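Putative transcriptional regulator protein (Vibrio parahaemolyticus, PDB 3ER6) probably regulates transcription as a sequence-specific DNA-binding protein of the AraC type, seen here as its DJ-1/PfpI-like domain without the helix-turn-helix part. Local coordinates at the interface of chains A and B. Coordinates in Å, arbitrary orientation; residue numbers count along the deposited sequence, not the author numbering. Chains: chain A/B, Putative transcriptional regulator protein.

Contact 1: the interface of chains A and B. Residues chain A 194-197; chain B 135, 137, 168-169.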
ATOM      1  N   GLN A 194      -5.926  -3.465 -15.570  1.00 35.44           N
ATOM      2  CA  GLN A 194      -4.748  -3.372 -16.411  1.00 35.51           C
ATOM      3  C   GLN A 194      -3.692  -2.536 -15.657  1.00 35.85           C
ATOM      4  O   GLN A 194      -2.500  -2.882 -15.640  1.00 35.58           O
ATOM      5  CB  GLN A 194      -5.109  -2.713 -17.776  1.00 35.82           C
ATOM      6  CG  GLN A 194      -4.089  -3.027 -18.887  1.00 37.61           C
ATOM      7  CD  GLN A 194      -4.188  -4.451 -19.359  1.00 39.20           C
ATOM      8  OE1 GLN A 194      -5.269  -4.962 -19.587  1.00 42.54           O
ATOM      9  NE2 GLN A 194      -3.048  -5.104 -19.506  1.00 41.77           N
ATOM     10  N   PHE A 195      -4.141  -1.433 -15.044  1.00 35.30           N
ATOM     11  CA  PHE A 195      -3.262  -0.566 -14.207  1.00 34.87           C
ATOM     12  C   PHE A 195      -2.564  -1.408 -13.152  1.00 34.27           C
ATOM     13  O   PHE A 195      -1.396  -1.218 -12.857  1.00 34.84           O
ATOM     14  CB  PHE A 195      -4.094   0.574 -13.555  1.00 34.23           C
ATOM     15  CG  PHE A 195      -3.404   1.277 -12.374  1.00 36.86           C
ATOM     16  CD1 PHE A 195      -2.324   2.148 -12.573  1.00 35.55           C
ATOM     17  CD2 PHE A 195      -3.881   1.113 -11.072  1.00 35.00           C
ATOM     18  CE1 PHE A 195      -1.716   2.797 -11.435  1.00 35.66           C
ATOM     19  CE2 PHE A 195      -3.316   1.771  -9.988  1.00 32.73           C
ATOM     20  CZ  PHE A 195      -2.260   2.591 -10.144  1.00 32.80           C
ATOM     21  N   LEU A 196      -3.293  -2.358 -12.595  1.00 34.54           N
ATOM     22  CA  LEU A 196      -2.782  -3.178 -11.494  1.00 35.80           C
ATOM     23  C   LEU A 196      -1.906  -4.315 -12.015  1.00 37.14           C
ATOM     24  O   LEU A 196      -1.287  -5.011 -11.221  1.00 36.86           O
ATOM     25  CB  LEU A 196      -3.925  -3.754 -10.616  1.00 34.61           C
ATOM     26  CG  LEU A 196      -4.648  -2.742  -9.738  1.00 32.48           C
ATOM     27  CD1 LEU A 196      -5.863  -3.349  -8.966  1.00 29.88           C
ATOM     28  CD2 LEU A 196      -3.627  -2.234  -8.730  1.00 31.63           C
ATOM     29  N   SER A 197      -1.831  -4.475 -13.331  1.00 37.72           N
ATOM     30  CA  SER A 197      -1.068  -5.571 -13.911  1.00 41.51           C
ATOM     31  C   SER A 197      -1.322  -6.897 -13.142  1.00 42.73           C
ATOM     32  O   SER A 197      -0.394  -7.568 -12.695  1.00 44.96           O
ATOM     33  CB  SER A 197       0.416  -5.211 -13.880  1.00 40.87           C
ATOM     34  OG  SER A 197       0.645  -4.126 -14.787  1.00 44.32           O
TER
ATOM     35  N   HIS B 135       5.506  -2.184 -16.454  1.00 33.15           N
ATOM     36  CA  HIS B 135       4.120  -2.385 -16.908  1.00 33.62           C
ATOM     37  C   HIS B 135       3.994  -2.133 -18.402  1.00 33.21           C
ATOM     38  O   HIS B 135       4.550  -1.158 -18.934  1.00 31.42           O
ATOM     39  CB  HIS B 135       3.169  -1.373 -16.237  1.00 35.81           C
ATOM     40  CG  HIS B 135       3.299  -1.348 -14.760  1.00 37.88           C
ATOM     41  ND1 HIS B 135       2.894  -2.404 -13.964  1.00 41.80           N
ATOM     42  CD2 HIS B 135       3.787  -0.398 -13.919  1.00 41.95           C
ATOM     43  CE1 HIS B 135       3.155  -2.118 -12.693  1.00 42.30           C
ATOM     44  NE2 HIS B 135       3.688  -0.904 -12.638  1.00 42.99           N
ATOM     45  N   TYR B 137       1.769  -0.736 -20.015  1.00 31.31           N
ATOM     46  CA  TYR B 137       1.286   0.605 -20.430  1.00 31.60           C
ATOM     47  C   TYR B 137       2.338   1.720 -20.415  1.00 32.15           C
ATOM     48  O   TYR B 137       2.171   2.785 -21.069  1.00 32.18           O
ATOM     49  CB  TYR B 137       0.062   1.049 -19.657  1.00 31.62           C
ATOM     50  CG  TYR B 137       0.171   0.894 -18.168  1.00 30.40           C
ATOM     51  CD1 TYR B 137       0.747   1.879 -17.390  1.00 34.47           C
ATOM     52  CD2 TYR B 137      -0.355  -0.252 -17.523  1.00 31.52           C
ATOM     53  CE1 TYR B 137       0.842   1.746 -15.993  1.00 37.79           C
ATOM     54  CE2 TYR B 137      -0.301  -0.383 -16.124  1.00 34.48           C
ATOM     55  CZ  TYR B 137       0.303   0.604 -15.366  1.00 35.10           C
ATOM     56  OH  TYR B 137       0.356   0.469 -14.003  1.00 38.48           O
ATOM     57  N   GLY B 168       5.129  -4.101  -9.607  1.00 35.66           N
ATOM     58  CA  GLY B 168       3.963  -3.952  -8.715  1.00 36.50           C
ATOM     59  C   GLY B 168       2.675  -3.727  -9.552  1.00 37.18           C
ATOM     60  O   GLY B 168       2.389  -4.525 -10.453  1.00 37.15           O
ATOM     61  N   PRO B 169       1.925  -2.604  -9.293  1.00 36.97           N
ATOM     62  CA  PRO B 169       2.346  -1.449  -8.449  1.00 34.02           C
ATOM     63  C   PRO B 169       2.342  -1.675  -6.973  1.00 33.27           C
ATOM     64  O   PRO B 169       2.972  -0.875  -6.274  1.00 31.53           O
ATOM     65  CB  PRO B 169       1.349  -0.316  -8.795  1.00 34.32           C
ATOM     66  CG  PRO B 169       0.247  -0.974  -9.692  1.00 35.83           C
ATOM     67  CD  PRO B 169       0.546  -2.456  -9.844  1.00 36.98           C
TER

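Contact 2: the interface of chains A and B. Residues chain A 29-30, 33, 195; chain B 19-20, 58, 169-170.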
ATOM      1  N   GLU A  29      -5.496   5.027  -3.418  1.00 24.21           N
ATOM      2  CA  GLU A  29      -4.807   5.277  -4.682  1.00 24.12           C
ATOM      3  C   GLU A  29      -5.521   4.539  -5.781  1.00 23.71           C
ATOM      4  O   GLU A  29      -5.660   5.078  -6.873  1.00 24.86           O
ATOM      5  CB  GLU A  29      -3.361   4.749  -4.573  1.00 23.24           C
ATOM      6  CG  GLU A  29      -2.534   5.726  -3.667  1.00 22.73           C
ATOM      7  CD  GLU A  29      -1.054   5.307  -3.388  1.00 26.08           C
ATOM      8  OE1 GLU A  29      -0.579   4.349  -3.978  1.00 27.54           O
ATOM      9  OE2 GLU A  29      -0.423   5.980  -2.552  1.00 25.71           O
ATOM     10  N   ILE A  30      -5.948   3.286  -5.537  1.00 24.60           N
ATOM     11  CA  ILE A  30      -6.614   2.529  -6.612  1.00 24.94           C
ATOM     12  C   ILE A  30      -7.975   3.167  -6.895  1.00 24.78           C
ATOM     13  O   ILE A  30      -8.323   3.415  -8.029  1.00 24.82           O
ATOM     14  CB  ILE A  30      -6.804   0.992  -6.247  1.00 26.23           C
ATOM     15  CG1 ILE A  30      -5.433   0.295  -6.137  1.00 27.35           C
ATOM     16  CG2 ILE A  30      -7.749   0.215  -7.315  1.00 26.71           C
ATOM     17  CD1 ILE A  30      -5.465  -1.053  -5.430  1.00 27.61           C
ATOM     18  N   THR A  33      -7.547   6.595  -8.749  1.00 27.48           N
ATOM     19  CA  THR A  33      -7.071   6.311 -10.104  1.00 28.39           C
ATOM     20  C   THR A  33      -8.206   5.869 -11.036  1.00 27.82           C
ATOM     21  O   THR A  33      -8.307   6.329 -12.156  1.00 29.33           O
ATOM     22  CB  THR A  33      -5.852   5.307 -10.090  1.00 28.79           C
ATOM     23  OG1 THR A  33      -4.809   5.883  -9.264  1.00 28.57           O
ATOM     24  CG2 THR A  33      -5.317   5.034 -11.536  1.00 30.09           C
ATOM     25  N   PHE A 195      -4.141  -1.433 -15.044  1.00 35.30           N
ATOM     26  CA  PHE A 195      -3.262  -0.566 -14.207  1.00 34.87           C
ATOM     27  C   PHE A 195      -2.564  -1.408 -13.152  1.00 34.27           C
ATOM     28  O   PHE A 195      -1.396  -1.218 -12.857  1.00 34.84           O
ATOM     29  CB  PHE A 195      -4.094   0.574 -13.555  1.00 34.23           C
ATOM     30  CG  PHE A 195      -3.404   1.277 -12.374  1.00 36.86           C
ATOM     31  CD1 PHE A 195      -2.324   2.148 -12.573  1.00 35.55           C
ATOM     32  CD2 PHE A 195      -3.881   1.113 -11.072  1.00 35.00           C
ATOM     33  CE1 PHE A 195      -1.716   2.797 -11.435  1.00 35.66           C
ATOM     34  CE2 PHE A 195      -3.316   1.771  -9.988  1.00 32.73           C
ATOM     35  CZ  PHE A 195      -2.260   2.591 -10.144  1.00 32.80           C
TER
ATOM     36  N   ARG B  19       1.042  11.122  -4.415  1.00 25.85           N
ATOM     37  CA  ARG B  19      -0.021  10.504  -5.264  1.00 26.23           C
ATOM     38  C   ARG B  19       0.105   9.003  -5.232  1.00 25.86           C
ATOM     39  O   ARG B  19      -0.897   8.242  -5.345  1.00 25.39           O
ATOM     40  CB  ARG B  19       0.113  10.976  -6.748  1.00 27.35           C
ATOM     41  CG  ARG B  19       0.024  12.538  -6.986  1.00 29.52           C
ATOM     42  CD  ARG B  19      -1.353  13.062  -6.620  1.00 30.19           C
ATOM     43  NE  ARG B  19      -1.494  13.342  -5.208  1.00 32.96           N
ATOM     44  CZ  ARG B  19      -2.667  13.470  -4.569  1.00 34.80           C
ATOM     45  NH1 ARG B  19      -2.695  13.751  -3.287  1.00 32.19           N
ATOM     46  NH2 ARG B  19      -3.821  13.320  -5.218  1.00 32.57           N
ATOM     47  N   TYR B  20       1.342   8.532  -5.096  1.00 24.24           N
ATOM     48  CA  TYR B  20       1.570   7.084  -5.139  1.00 24.93           C
ATOM     49  C   TYR B  20       2.676   6.729  -4.147  1.00 25.44           C
ATOM     50  O   TYR B  20       3.800   6.561  -4.555  1.00 27.36           O
ATOM     51  CB  TYR B  20       1.913   6.613  -6.564  1.00 24.83           C
ATOM     52  CG  TYR B  20       0.705   6.719  -7.493  1.00 25.19           C
ATOM     53  CD1 TYR B  20      -0.339   5.787  -7.423  1.00 25.41           C
ATOM     54  CD2 TYR B  20       0.574   7.811  -8.344  1.00 26.30           C
ATOM     55  CE1 TYR B  20      -1.485   5.919  -8.263  1.00 29.27           C
ATOM     56  CE2 TYR B  20      -0.537   7.955  -9.195  1.00 28.45           C
ATOM     57  CZ  TYR B  20      -1.584   7.042  -9.102  1.00 25.04           C
ATOM     58  OH  TYR B  20      -2.675   7.164  -9.954  1.00 28.87           O
ATOM     59  N   ARG B  58      -3.323  11.046  -0.573  1.00 28.34           N
ATOM     60  CA  ARG B  58      -4.766  11.016  -0.857  1.00 28.66           C
ATOM     61  C   ARG B  58      -5.591  10.937   0.444  1.00 28.84           C
ATOM     62  O   ARG B  58      -5.094  10.481   1.499  1.00 29.57           O
ATOM     63  CB  ARG B  58      -5.091   9.861  -1.818  1.00 26.83           C
ATOM     64  CG  ARG B  58      -4.356  10.038  -3.189  1.00 28.24           C
ATOM     65  CD  ARG B  58      -4.535   8.832  -4.049  1.00 31.89           C
ATOM     66  NE  ARG B  58      -3.700   8.894  -5.277  1.00 32.08           N
ATOM     67  CZ  ARG B  58      -4.034   9.437  -6.441  1.00 33.49           C
ATOM     68  NH1 ARG B  58      -5.208  10.070  -6.601  1.00 29.82           N
ATOM     69  NH2 ARG B  58      -3.168   9.351  -7.467  1.00 32.00           N
ATOM     70  N   PRO B 169       1.925  -2.604  -9.293  1.00 36.97           N
ATOM     71  CA  PRO B 169       2.346  -1.449  -8.449  1.00 34.02           C
ATOM     72  C   PRO B 169       2.342  -1.675  -6.973  1.00 33.27           C
ATOM     73  O   PRO B 169       2.972  -0.875  -6.274  1.00 31.53           O
ATOM     74  CB  PRO B 169       1.349  -0.316  -8.795  1.00 34.32           C
ATOM     75  CG  PRO B 169       0.247  -0.974  -9.692  1.00 35.83           C
ATOM     76  CD  PRO B 169       0.546  -2.456  -9.844  1.00 36.98           C
ATOM     77  N   TYR B 170       1.615  -2.699  -6.487  1.00 32.34           N
ATOM     78  CA  TYR B 170       1.431  -2.887  -5.057  1.00 35.13           C
ATOM     79  C   TYR B 170       1.911  -4.204  -4.448  1.00 37.05           C
ATOM     80  O   TYR B 170       2.030  -4.318  -3.189  1.00 38.14           O
ATOM     81  CB  TYR B 170      -0.023  -2.640  -4.646  1.00 35.24           C
ATOM     82  CG  TYR B 170      -0.443  -1.230  -4.980  1.00 34.04           C
ATOM     83  CD1 TYR B 170       0.067  -0.139  -4.256  1.00 33.19           C
ATOM     84  CD2 TYR B 170      -1.324  -0.984  -6.051  1.00 35.18           C
ATOM     85  CE1 TYR B 170      -0.318   1.153  -4.575  1.00 32.01           C
ATOM     86  CE2 TYR B 170      -1.674   0.290  -6.401  1.00 29.49           C
ATOM     87  CZ  TYR B 170      -1.188   1.348  -5.634  1.00 31.50           C
ATOM     88  OH  TYR B 170      -1.533   2.616  -5.970  1.00 33.11           O
TER
HETATM   89  O   HOH W   1      -1.599   8.591  -1.867  1.00 30.40           O

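Contact 1: the interface of chains A and B
B:Tyr137, near the start of helix 136-145 of chain B, lays its phenol against the end of helix 186-195 of chain A, where A:Phe195 is the last helical residue. Its hydroxyl OH donates a hydrogen bond to the main-chain carbonyl O of A:Phe195, 2.7 Å away, meeting a lone pair in the carbonyl plane at a C=O...donor angle of 128°. One rim of the same ring lies along the chain A backbone: CE2 is 3.5 Å from CA of A:Phe195 and 3.4 Å from the carbonyl O of A:Gln194. With CG of B:Tyr137 between its own backbone N and carbonyl carbon (chi1 49°), the ring is carried towards the end of the chain A helix.

The A:Phe195 side chain leaves its helix with CG anti to the backbone N (chi1 163°), and its ring corner CD1 comes within 3.5 Å of the B:Tyr137 hydroxyl OH. The two aromatic side chains pass at a slant, without stacking.

B:Pro169, which follows a cis peptide bond, brings the CG and CD side of its ring against the turn after the helix. CG sits 3.6 Å from the carbonyl O of A:Phe195, and CD packs against CA of A:Leu196.

Beside this core, the side-chain hydroxyl OG of A:Ser197 and the imidazole ND1 of B:His135 share a hydrogen bond of 2.9 Å, whose direction the model does not settle. The B:His135 ring is backed by B:Tyr137, whose OH stands 3.5 Å above the imidazole plane over its centre, which may help keep the imidazole and the phenol in place for their bonds to chain A. The patch thus ties the end of a chain A helix to a chain B helix start and proline loop, and probably helps hold the two DJ-1/PfpI-like domains together as a dimer.

Contact 2: the interface of chains A and B
Helix 22-37 of the DJ-1/PfpI-like domain of chain A presents A:Glu29 and A:Thr33, one turn apart, to loop residues of chain B, among them B:Tyr20 and B:Tyr170. The carboxylate of A:Glu29 takes a hydrogen bond from the phenol OH of B:Tyr170, 2.8 Å from OE1, on the anti lone pair that faces away from the other oxygen. OE1 lies at the edge of the B:Tyr170 ring, in its plane, while the carboxylate itself is turned 42° from that ring. With CG anti to the carbonyl carbon (chi1 -74°) and the chain extended beyond it, A:Glu29 stretches across to chain B and passes beside the backbone of B:Tyr20, CD of the glutamate 3.6 Å from CA of B:Tyr20. Its other oxygen, OE2, is joined through a water to the backbone N of B:Arg58.

The aliphatic part of B:Arg58 lies across A:Glu29, nearly perpendicular to it, CD of the arginine 3.6 Å from CA of the glutamate. Its guanidinium is directed to its own chain, where NE gives a hydrogen bond of 2.9 Å to the carbonyl O of B:Arg19. The nearby positive charge may still favour an ionised carboxylate.

One turn along the helix, OG1 of A:Thr33 meets the phenol OH of B:Tyr20 at 2.6 Å in a hydrogen bond. The same OG1 donates to the backbone O of A:Glu29, a bond that helps to hold the hydroxyl's rotation; if the threonine hydrogen goes there, B:Tyr20 is probably the cross-chain donor. CG2 of A:Thr33 sits over the centre of the A:Phe195 ring, whose CZ reaches CE1 of B:Tyr20 at 3.9 Å. On the opposite flank, A:Ile30 and B:Tyr170 lie alongside each other, pointing opposite ways, CG1 against ring atom CE2.

Contact 1 and contact 2 are neighbouring patches of one two-fold symmetric interface, their C-alpha centres about 10 Å apart. A:Phe195 and B:Pro169 belong to both: the phenylalanine runs from the end of helix 186-195 in contact 1 to the flank of helix 22-37 in contact 2, and the proline leads along its loop from one patch into the other. Two helices of chain A therefore meet chain B over a continuous surface. Exchange of the chains gives each contact a twin, which fits a dimer, although the structure alone does not show that the full-length regulator pairs this way.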